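Side-chain contacts in structural polyprotein, VP2 (Israeli acute paralysis virus, PDB 5CDD), which probably serves as a structural building block of the virus capsid, being one capsid-protein piece of a longer polyprotein: residues Asp1-Ser4 with Ile5-Leu9; Leu109-Arg113 with Ala114-Gly118; Val122-Phe126 with Gln127-Ser131. All coordinates share one frame; numbering follows the deposited sequence.

Contact 1: residues Asp1-Ser4 with Ile5-Leu9; sequences DTHS and IIQFL
His3 and Gln7 start from different rotamers and end up side by side. CG of His3 stands anti to the backbone N (chi1 180°). CG of Gln7 stands beside its own backbone N, and the chain then bends at chi2. The two residues lie one turn apart on helix 2-9, the short helix at the start of the chain. Their ends point the same way, with the imidazole and amide planes only 8° apart. Gln7 CG sits over one face of the ring, 4.1 Å from the His3 ring centroid, as a CH-pi contact. His3 NE2 makes a weak hydrogen bond to Val11 O of another chain, and Asn10 of that chain packs on His3. A smaller apolar contact joins Thr2 and Ile6, where CG2 of Thr2 meets CD1 of Ile6 at 4.0 Å. Ile5 touches Leu190 and Ile6 touches Ile188 of strand 188-193, so this side of the helix faces the sheet. The i to i+4 bonds of the helix run from Ile6 N to Thr2 O, from Gln7 N to His3 O and from Phe8 N to Ser4 O. The one from Gln7 N to His3 O, beneath the stacked pair, is 2.9 Å long. In the first turn Asp1 O has two donors: a weak bond from Ile5 N (3.3 Å) and a bond from Ser4 OG (2.7 Å).

Contact 2: residues Leu109-Arg113 with Ala114-Gly118; sequences LQTSR and AGVTG
An N-cap starts helix 113-116, and Ser112 provides it. Ser112 OG accepts from Gly115 N at 3.1 Å, with an N-H...O angle of 144°. The hydroxyl reaches this amide because chi1 (61°) puts OG between the backbone N and the carbonyl carbon. The carbonyl of the same serine begins the helical bonding: Val116 N donates to Ser112 O at 2.9 Å in a nearly straight bond (176°). Thr117 N follows with a bond to Arg113 O at 3.0 Å. The single helical turn sits in the long connection between strands 90-97 and 121-125, neighbours in one sheet of the viral jelly roll, where they match strands E and F. Just ahead of the cap, Thr111 leans on the turn. Its CG2 meets CG2 of Val116 at 3.6 Å, the two side chains slanting across each other. Thr111 OG1 lies 3.7 Å from Gly115 CA, yet the hydrogen bond of this hydroxyl goes to Pro196 O of another chain. Val116 also touches Phe160 of strand 155-161. A second neighbouring chain packs on the helix start, and Arg113 NH2 makes a weak hydrogen bond to its Lys66 O.

Contact 3: residues Val122-Phe126 with Gln127-Ser131; sequences VELDF and QLDNS
The backbone leaves strand 121-125 at Asp125 and folds back, with Asp125 O receiving both Leu128 N at 3.2 Å and Asp129 N at 2.9 Å. The two amides use the carbonyl differently. Asp129 N lies close to its plane, whereas Leu128 N stands well above it. The side chain of Asp125 adds a third bond. CG is anti to the backbone N (chi1 -170°), and OD1 takes Gln127 N at 2.9 Å, nearly along its C-O axis. OD2 turns to Arg90 of strand 90-97 in a salt bridge, so the carboxylate is held at both oxygens. Leu128 lies across this carboxylate, with CD1 3.7 Å from Asp125 OD2. From the other end of the turn, Asp129 returns a bond: its OD2 accepts Asp125 N at 2.9 Å through the anti lone pair, at 177°. Leu124 CD1 rests against Asp129 CB at 3.8 Å. The two carboxylates are not in contact, with Asp125 OD1 and Asp129 OD2 5.8 Å apart. Asp125 OD1 with Gln127 N forms an Asx turn, and the carbonyl bonds extend it to an Asx motif around a beta turn, here joining strands 121-125 and 131-146 of the jelly roll.

In the fold
Along the chain the order is contact 1, contact 2, contact 3. Contact 1 lies on helix 2-9, at the start of the chain, on the surface beside strands 68-81 and 188-193. Its centre is about 38 Å from that of contact 2, on the opposite side of the chain's centre, and about 32 Å from that of contact 3. Contacts 2 and 3 have centres about 20 Å apart, and both belong to the picornavirus-like capsid domain. Helix 113-116 leads into strand 121-125, outermost within this chain in the four-stranded sheet; contact 3 then passes the chain to strand 131-146 of the other sheet. All three meet neighbouring chains, consistent with a capsid subunit that contacts 1 and 2 join to others at opposite sides of its centre.

Contact 1: residues Asp1-Ser4 with Ile5-Leu9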
ATOM      1  N   ASP C   1     -44.431  45.595 -15.545  1.00 62.99           N
ATOM      2  CA  ASP C   1     -43.685  46.628 -14.771  1.00 63.23           C
ATOM      3  C   ASP C   1     -42.233  46.708 -15.235  1.00 60.98           C
ATOM      4  O   ASP C   1     -41.921  47.434 -16.178  1.00 60.74           O
ATOM      5  CB  ASP C   1     -43.756  46.315 -13.266  1.00 67.06           C
ATOM      6  CG  ASP C   1     -43.176  44.951 -12.914  1.00 70.67           C
ATOM      7  OD1 ASP C   1     -43.033  44.103 -13.822  1.00 72.66           O
ATOM      8  OD2 ASP C   1     -42.876  44.724 -11.721  1.00 71.16           O
ATOM      9  N   THR C   2     -41.350  45.963 -14.577  1.00 57.68           N
ATOM     10  CA  THR C   2     -39.941  45.952 -14.935  1.00 53.98           C
ATOM     11  C   THR C   2     -39.741  45.308 -16.300  1.00 52.00           C
ATOM     12  O   THR C   2     -38.870  45.723 -17.064  1.00 52.07           O
ATOM     13  CB  THR C   2     -39.101  45.187 -13.895  1.00 53.16           C
ATOM     14  OG1 THR C   2     -39.226  45.829 -12.622  1.00 52.90           O
ATOM     15  CG2 THR C   2     -37.636  45.177 -14.300  1.00 52.64           C
ATOM     16  N   HIS C   3     -40.554  44.304 -16.612  1.00 49.40           N
ATOM     17  CA  HIS C   3     -40.436  43.620 -17.892  1.00 47.48           C
ATOM     18  C   HIS C   3     -40.709  44.555 -19.059  1.00 46.92           C
ATOM     19  O   HIS C   3     -39.966  44.555 -20.040  1.00 47.64           O
ATOM     20  CB  HIS C   3     -41.383  42.419 -17.954  1.00 45.91           C
ATOM     21  CG  HIS C   3     -41.315  41.669 -19.248  1.00 45.60           C
ATOM     22  ND1 HIS C   3     -42.285  41.776 -20.223  1.00 45.74           N
ATOM     23  CD2 HIS C   3     -40.373  40.834 -19.746  1.00 45.30           C
ATOM     24  CE1 HIS C   3     -41.942  41.040 -21.265  1.00 44.54           C
ATOM     25  NE2 HIS C   3     -40.787  40.458 -21.002  1.00 44.90           N
ATOM     26  N   SER C   4     -41.769  45.349 -18.955  1.00 45.87           N
ATOM     27  CA  SER C   4     -42.115  46.291 -20.016  1.00 44.68           C
ATOM     28  C   SER C   4     -40.988  47.307 -20.188  1.00 42.65           C
ATOM     29  O   SER C   4     -40.754  47.810 -21.287  1.00 42.31           O
ATOM     30  CB  SER C   4     -43.430  47.005 -19.683  1.00 45.68           C
ATOM     31  OG  SER C   4     -43.347  47.663 -18.434  1.00 50.81           O
ATOM     32  N   ILE C   5     -40.287  47.599 -19.096  1.00 40.24           N
ATOM     33  CA  ILE C   5     -39.175  48.541 -19.130  1.00 38.27           C
ATOM     34  C   ILE C   5     -38.001  47.921 -19.878  1.00 38.43           C
ATOM     35  O   ILE C   5     -37.365  48.571 -20.707  1.00 39.66           O
ATOM     36  CB  ILE C   5     -38.698  48.906 -17.711  1.00 37.24           C
ATOM     37  CG1 ILE C   5     -39.787  49.691 -16.981  1.00 36.18           C
ATOM     38  CG2 ILE C   5     -37.413  49.716 -17.784  1.00 36.74           C
ATOM     39  CD1 ILE C   5     -39.401  50.114 -15.581  1.00 35.95           C
ATOM     40  N   ILE C   6     -37.719  46.661 -19.573  1.00 37.97           N
ATOM     41  CA  ILE C   6     -36.628  45.946 -20.219  1.00 37.12           C
ATOM     42  C   ILE C   6     -36.905  45.811 -21.711  1.00 37.52           C
ATOM     43  O   ILE C   6     -35.988  45.882 -22.529  1.00 38.71           O
ATOM     44  CB  ILE C   6     -36.430  44.549 -19.585  1.00 35.91           C
ATOM     45  CG1 ILE C   6     -35.947  44.713 -18.140  1.00 34.25           C
ATOM     46  CG2 ILE C   6     -35.426  43.739 -20.393  1.00 35.30           C
ATOM     47  CD1 ILE C   6     -35.733  43.413 -17.405  1.00 33.56           C
ATOM     48  N   GLN C   7     -38.172  45.624 -22.063  1.00 37.66           N
ATOM     49  CA  GLN C   7     -38.556  45.507 -23.463  1.00 38.33           C
ATOM     50  C   GLN C   7     -38.283  46.820 -24.186  1.00 37.81           C
ATOM     51  O   GLN C   7     -37.835  46.831 -25.332  1.00 37.90           O
ATOM     52  CB  GLN C   7     -40.039  45.160 -23.584  1.00 40.32           C
ATOM     53  CG  GLN C   7     -40.361  43.699 -23.350  1.00 44.40           C
ATOM     54  CD  GLN C   7     -39.569  42.784 -24.266  1.00 47.67           C
ATOM     55  OE1 GLN C   7     -38.423  42.436 -23.977  1.00 47.91           O
ATOM     56  NE2 GLN C   7     -40.172  42.403 -25.387  1.00 49.97           N
ATOM     57  N   PHE C   8     -38.557  47.926 -23.501  1.00 37.82           N
ATOM     58  CA  PHE C   8     -38.352  49.257 -24.057  1.00 37.99           C
ATOM     59  C   PHE C   8     -36.868  49.553 -24.238  1.00 37.86           C
ATOM     60  O   PHE C   8     -36.477  50.270 -25.158  1.00 39.50           O
ATOM     61  CB  PHE C   8     -38.996  50.302 -23.136  1.00 37.97           C
ATOM     62  CG  PHE C   8     -38.865  51.718 -23.628  1.00 38.51           C
ATOM     63  CD1 PHE C   8     -37.712  52.458 -23.377  1.00 39.24           C
ATOM     64  CD2 PHE C   8     -39.899  52.313 -24.341  1.00 37.98           C
ATOM     65  CE1 PHE C   8     -37.593  53.771 -23.830  1.00 38.98           C
ATOM     66  CE2 PHE C   8     -39.788  53.623 -24.797  1.00 38.19           C
ATOM     67  CZ  PHE C   8     -38.634  54.353 -24.541  1.00 37.87           C
ATOM     68  N   LEU C   9     -36.044  48.995 -23.358  1.00 36.84           N
ATOM     69  CA  LEU C   9     -34.605  49.205 -23.428  1.00 35.49           C
ATOM     70  C   LEU C   9     -33.986  48.407 -24.570  1.00 35.82           C
ATOM     71  O   LEU C   9     -32.860  48.681 -24.986  1.00 36.70           O
ATOM     72  CB  LEU C   9     -33.946  48.810 -22.107  1.00 33.71           C
ATOM     73  CG  LEU C   9     -34.358  49.622 -20.876  1.00 32.78           C
ATOM     74  CD1 LEU C   9     -33.638  49.084 -19.653  1.00 32.01           C
ATOM     75  CD2 LEU C   9     -34.026  51.090 -21.085  1.00 32.26           C
TER

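Contact 2: residues Leu109-Arg113 with Ala114-Gly118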
ATOM      1  N   LEU C 109      -6.159  53.755 -29.350  1.00 33.09           N
ATOM      2  CA  LEU C 109      -5.746  54.907 -30.147  1.00 32.35           C
ATOM      3  C   LEU C 109      -4.238  55.150 -30.083  1.00 32.58           C
ATOM      4  O   LEU C 109      -3.705  55.976 -30.823  1.00 32.85           O
ATOM      5  CB  LEU C 109      -6.488  56.160 -29.672  1.00 29.85           C
ATOM      6  CG  LEU C 109      -8.017  56.086 -29.697  1.00 28.67           C
ATOM      7  CD1 LEU C 109      -8.602  57.340 -29.077  1.00 26.72           C
ATOM      8  CD2 LEU C 109      -8.502  55.919 -31.129  1.00 27.97           C
ATOM      9  N   GLN C 110      -3.556  54.423 -29.205  1.00 33.44           N
ATOM     10  CA  GLN C 110      -2.116  54.578 -29.039  1.00 33.65           C
ATOM     11  C   GLN C 110      -1.324  53.404 -29.597  1.00 33.64           C
ATOM     12  O   GLN C 110      -0.200  53.153 -29.163  1.00 34.07           O
ATOM     13  CB  GLN C 110      -1.777  54.745 -27.558  1.00 35.40           C
ATOM     14  CG  GLN C 110      -2.432  55.942 -26.899  1.00 38.29           C
ATOM     15  CD  GLN C 110      -1.989  57.250 -27.511  1.00 39.52           C
ATOM     16  OE1 GLN C 110      -0.799  57.563 -27.538  1.00 42.48           O
ATOM     17  NE2 GLN C 110      -2.945  58.024 -28.006  1.00 39.71           N
ATOM     18  N   THR C 111      -1.901  52.686 -30.553  1.00 33.80           N
ATOM     19  CA  THR C 111      -1.216  51.538 -31.138  1.00 34.00           C
ATOM     20  C   THR C 111      -1.223  51.560 -32.664  1.00 33.74           C
ATOM     21  O   THR C 111      -1.911  52.370 -33.286  1.00 32.62           O
ATOM     22  CB  THR C 111      -1.839  50.209 -30.641  1.00 34.71           C
ATOM     23  OG1 THR C 111      -1.101  49.102 -31.176  1.00 36.16           O
ATOM     24  CG2 THR C 111      -3.293  50.103 -31.074  1.00 34.59           C
ATOM     25  N   SER C 112      -0.445  50.660 -33.260  1.00 33.24           N
ATOM     26  CA  SER C 112      -0.334  50.560 -34.709  1.00 32.89           C
ATOM     27  C   SER C 112      -1.653  50.176 -35.362  1.00 33.46           C
ATOM     28  O   SER C 112      -2.627  49.850 -34.684  1.00 33.62           O
ATOM     29  CB  SER C 112       0.722  49.521 -35.080  1.00 33.41           C
ATOM     30  OG  SER C 112       0.363  48.240 -34.588  1.00 33.08           O
ATOM     31  N   ARG C 113      -1.676  50.224 -36.690  1.00 33.85           N
ATOM     32  CA  ARG C 113      -2.867  49.862 -37.443  1.00 34.00           C
ATOM     33  C   ARG C 113      -3.099  48.373 -37.243  1.00 35.28           C
ATOM     34  O   ARG C 113      -4.237  47.906 -37.213  1.00 36.13           O
ATOM     35  CB  ARG C 113      -2.662  50.163 -38.928  1.00 33.28           C
ATOM     36  CG  ARG C 113      -3.809  49.730 -39.826  1.00 31.62           C
ATOM     37  CD  ARG C 113      -3.511  50.099 -41.265  1.00 30.85           C
ATOM     38  NE  ARG C 113      -2.253  49.512 -41.713  1.00 32.59           N
ATOM     39  CZ  ARG C 113      -1.606  49.882 -42.813  1.00 33.40           C
ATOM     40  NH1 ARG C 113      -2.099  50.842 -43.582  1.00 32.80           N
ATOM     41  NH2 ARG C 113      -0.465  49.290 -43.144  1.00 33.56           N
ATOM     42  N   ALA C 114      -2.003  47.633 -37.104  1.00 36.11           N
ATOM     43  CA  ALA C 114      -2.069  46.195 -36.892  1.00 35.60           C
ATOM     44  C   ALA C 114      -2.677  45.930 -35.520  1.00 36.67           C
ATOM     45  O   ALA C 114      -3.431  44.974 -35.334  1.00 38.17           O
ATOM     46  CB  ALA C 114      -0.675  45.594 -36.975  1.00 34.15           C
ATOM     47  N   GLY C 115      -2.345  46.787 -34.559  1.00 36.14           N
ATOM     48  CA  GLY C 115      -2.875  46.632 -33.218  1.00 35.55           C
ATOM     49  C   GLY C 115      -4.355  46.956 -33.159  1.00 35.74           C
ATOM     50  O   GLY C 115      -5.154  46.161 -32.666  1.00 36.51           O
ATOM     51  N   VAL C 116      -4.719  48.131 -33.664  1.00 35.48           N
ATOM     52  CA  VAL C 116      -6.111  48.573 -33.674  1.00 34.86           C
ATOM     53  C   VAL C 116      -7.008  47.536 -34.337  1.00 35.04           C
ATOM     54  O   VAL C 116      -8.097  47.235 -33.851  1.00 34.39           O
ATOM     55  CB  VAL C 116      -6.263  49.903 -34.440  1.00 34.35           C
ATOM     56  CG1 VAL C 116      -7.724  50.305 -34.500  1.00 32.48           C
ATOM     57  CG2 VAL C 116      -5.440  50.985 -33.765  1.00 34.46           C
ATOM     58  N   THR C 117      -6.536  46.992 -35.452  1.00 35.96           N
ATOM     59  CA  THR C 117      -7.286  45.994 -36.197  1.00 36.09           C
ATOM     60  C   THR C 117      -7.304  44.649 -35.466  1.00 35.93           C
ATOM     61  O   THR C 117      -7.942  43.694 -35.912  1.00 36.21           O
ATOM     62  CB  THR C 117      -6.682  45.813 -37.602  1.00 36.33           C
ATOM     63  OG1 THR C 117      -7.520  44.952 -38.376  1.00 41.97           O
ATOM     64  CG2 THR C 117      -5.296  45.205 -37.510  1.00 36.22           C
ATOM     65  N   GLY C 118      -6.603  44.585 -34.336  1.00 35.20           N
ATOM     66  CA  GLY C 118      -6.552  43.361 -33.556  1.00 32.60           C
ATOM     67  C   GLY C 118      -7.610  43.318 -32.467  1.00 32.51           C
ATOM     68  O   GLY C 118      -7.862  42.266 -31.875  1.00 34.10           O
TER

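Contact 3: residues Val122-Phe126 with Gln127-Ser131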
ATOM      1  N   VAL C 122     -15.708  44.329 -36.209  1.00 35.22           N
ATOM      2  CA  VAL C 122     -16.271  43.803 -37.443  1.00 36.07           C
ATOM      3  C   VAL C 122     -15.958  44.753 -38.601  1.00 37.16           C
ATOM      4  O   VAL C 122     -15.888  45.967 -38.416  1.00 36.47           O
ATOM      5  CB  VAL C 122     -17.805  43.624 -37.303  1.00 34.94           C
ATOM      6  CG1 VAL C 122     -18.454  44.950 -36.952  1.00 34.46           C
ATOM      7  CG2 VAL C 122     -18.386  43.064 -38.587  1.00 36.07           C
ATOM      8  N   GLU C 123     -15.754  44.185 -39.787  1.00 38.85           N
ATOM      9  CA  GLU C 123     -15.447  44.962 -40.986  1.00 41.16           C
ATOM     10  C   GLU C 123     -16.708  45.459 -41.681  1.00 42.16           C
ATOM     11  O   GLU C 123     -17.789  44.895 -41.515  1.00 43.22           O
ATOM     12  CB  GLU C 123     -14.645  44.122 -41.981  1.00 42.02           C
ATOM     13  CG  GLU C 123     -13.208  43.853 -41.593  1.00 45.03           C
ATOM     14  CD  GLU C 123     -12.511  42.951 -42.596  1.00 48.49           C
ATOM     15  OE1 GLU C 123     -12.868  41.756 -42.670  1.00 50.75           O
ATOM     16  OE2 GLU C 123     -11.616  43.436 -43.318  1.00 50.81           O
ATOM     17  N   LEU C 124     -16.551  46.511 -42.475  1.00 43.67           N
ATOM     18  CA  LEU C 124     -17.663  47.097 -43.209  1.00 44.35           C
ATOM     19  C   LEU C 124     -17.196  47.554 -44.588  1.00 44.58           C
ATOM     20  O   LEU C 124     -16.453  48.527 -44.703  1.00 44.69           O
ATOM     21  CB  LEU C 124     -18.223  48.288 -42.430  1.00 45.77           C
ATOM     22  CG  LEU C 124     -19.363  49.075 -43.080  1.00 49.09           C
ATOM     23  CD1 LEU C 124     -20.574  48.174 -43.283  1.00 50.14           C
ATOM     24  CD2 LEU C 124     -19.721  50.260 -42.198  1.00 49.82           C
ATOM     25  N   ASP C 125     -17.623  46.843 -45.629  1.00 45.30           N
ATOM     26  CA  ASP C 125     -17.252  47.191 -46.999  1.00 46.66           C
ATOM     27  C   ASP C 125     -18.446  47.883 -47.647  1.00 47.30           C
ATOM     28  O   ASP C 125     -19.551  47.341 -47.656  1.00 48.29           O
ATOM     29  CB  ASP C 125     -16.887  45.932 -47.792  1.00 48.10           C
ATOM     30  CG  ASP C 125     -16.265  46.250 -49.142  1.00 50.20           C
ATOM     31  OD1 ASP C 125     -16.893  46.982 -49.937  1.00 52.81           O
ATOM     32  OD2 ASP C 125     -15.145  45.766 -49.413  1.00 50.45           O
ATOM     33  N   PHE C 126     -18.222  49.078 -48.189  1.00 47.40           N
ATOM     34  CA  PHE C 126     -19.291  49.850 -48.813  1.00 47.13           C
ATOM     35  C   PHE C 126     -20.003  49.170 -49.976  1.00 47.60           C
ATOM     36  O   PHE C 126     -21.205  49.358 -50.167  1.00 48.25           O
ATOM     37  CB  PHE C 126     -18.763  51.207 -49.281  1.00 46.51           C
ATOM     38  CG  PHE C 126     -18.247  52.073 -48.169  1.00 46.82           C
ATOM     39  CD1 PHE C 126     -18.873  52.082 -46.927  1.00 47.44           C
ATOM     40  CD2 PHE C 126     -17.150  52.903 -48.371  1.00 47.50           C
ATOM     41  CE1 PHE C 126     -18.415  52.905 -45.900  1.00 47.84           C
ATOM     42  CE2 PHE C 126     -16.684  53.733 -47.352  1.00 47.63           C
ATOM     43  CZ  PHE C 126     -17.319  53.734 -46.114  1.00 47.36           C
ATOM     44  N   GLN C 127     -19.270  48.378 -50.750  1.00 47.87           N
ATOM     45  CA  GLN C 127     -19.862  47.703 -51.896  1.00 49.06           C
ATOM     46  C   GLN C 127     -20.268  46.256 -51.629  1.00 48.78           C
ATOM     47  O   GLN C 127     -20.696  45.553 -52.543  1.00 49.98           O
ATOM     48  CB  GLN C 127     -18.894  47.754 -53.082  1.00 50.62           C
ATOM     49  CG  GLN C 127     -19.412  48.541 -54.281  1.00 54.33           C
ATOM     50  CD  GLN C 127     -19.755  49.982 -53.941  1.00 56.38           C
ATOM     51  OE1 GLN C 127     -20.702  50.252 -53.200  1.00 57.83           O
ATOM     52  NE2 GLN C 127     -18.982  50.913 -54.481  1.00 58.57           N
ATOM     53  N   LEU C 128     -20.147  45.813 -50.383  1.00 48.27           N
ATOM     54  CA  LEU C 128     -20.502  44.439 -50.043  1.00 47.62           C
ATOM     55  C   LEU C 128     -21.561  44.322 -48.958  1.00 48.39           C
ATOM     56  O   LEU C 128     -22.492  43.527 -49.076  1.00 49.22           O
ATOM     57  CB  LEU C 128     -19.259  43.662 -49.603  1.00 45.86           C
ATOM     58  CG  LEU C 128     -18.208  43.335 -50.664  1.00 44.54           C
ATOM     59  CD1 LEU C 128     -17.028  42.643 -50.009  1.00 44.13           C
ATOM     60  CD2 LEU C 128     -18.817  42.448 -51.735  1.00 43.86           C
ATOM     61  N   ASP C 129     -21.419  45.115 -47.901  1.00 49.46           N
ATOM     62  CA  ASP C 129     -22.352  45.069 -46.782  1.00 50.26           C
ATOM     63  C   ASP C 129     -23.428  46.146 -46.820  1.00 50.02           C
ATOM     64  O   ASP C 129     -23.149  47.308 -47.111  1.00 50.51           O
ATOM     65  CB  ASP C 129     -21.580  45.180 -45.464  1.00 51.68           C
ATOM     66  CG  ASP C 129     -20.483  44.141 -45.341  1.00 53.75           C
ATOM     67  OD1 ASP C 129     -20.802  42.932 -45.321  1.00 55.73           O
ATOM     68  OD2 ASP C 129     -19.297  44.531 -45.267  1.00 53.69           O
ATOM     69  N   ASN C 130     -24.660  45.746 -46.524  1.00 49.63           N
ATOM     70  CA  ASN C 130     -25.780  46.678 -46.483  1.00 49.38           C
ATOM     71  C   ASN C 130     -25.969  47.078 -45.028  1.00 47.92           C
ATOM     72  O   ASN C 130     -26.600  48.088 -44.720  1.00 47.52           O
ATOM     73  CB  ASN C 130     -27.055  46.019 -47.014  1.00 51.29           C
ATOM     74  CG  ASN C 130     -27.035  45.838 -48.519  1.00 54.07           C
ATOM     75  OD1 ASN C 130     -27.962  45.272 -49.099  1.00 55.86           O
ATOM     76  ND2 ASN C 130     -25.980  46.324 -49.164  1.00 55.18           N
ATOM     77  N   SER C 131     -25.408  46.262 -44.141  1.00 46.93           N
ATOM     78  CA  SER C 131     -25.475  46.492 -42.704  1.00 45.28           C
ATOM     79  C   SER C 131     -24.650  45.436 -41.984  1.00 44.31           C
ATOM     80  O   SER C 131     -24.467  44.326 -42.485  1.00 43.42           O
ATOM     81  CB  SER C 131     -26.921  46.421 -42.208  1.00 45.01           C
ATOM     82  OG  SER C 131     -27.404  45.090 -42.245  1.00 44.98           O
TER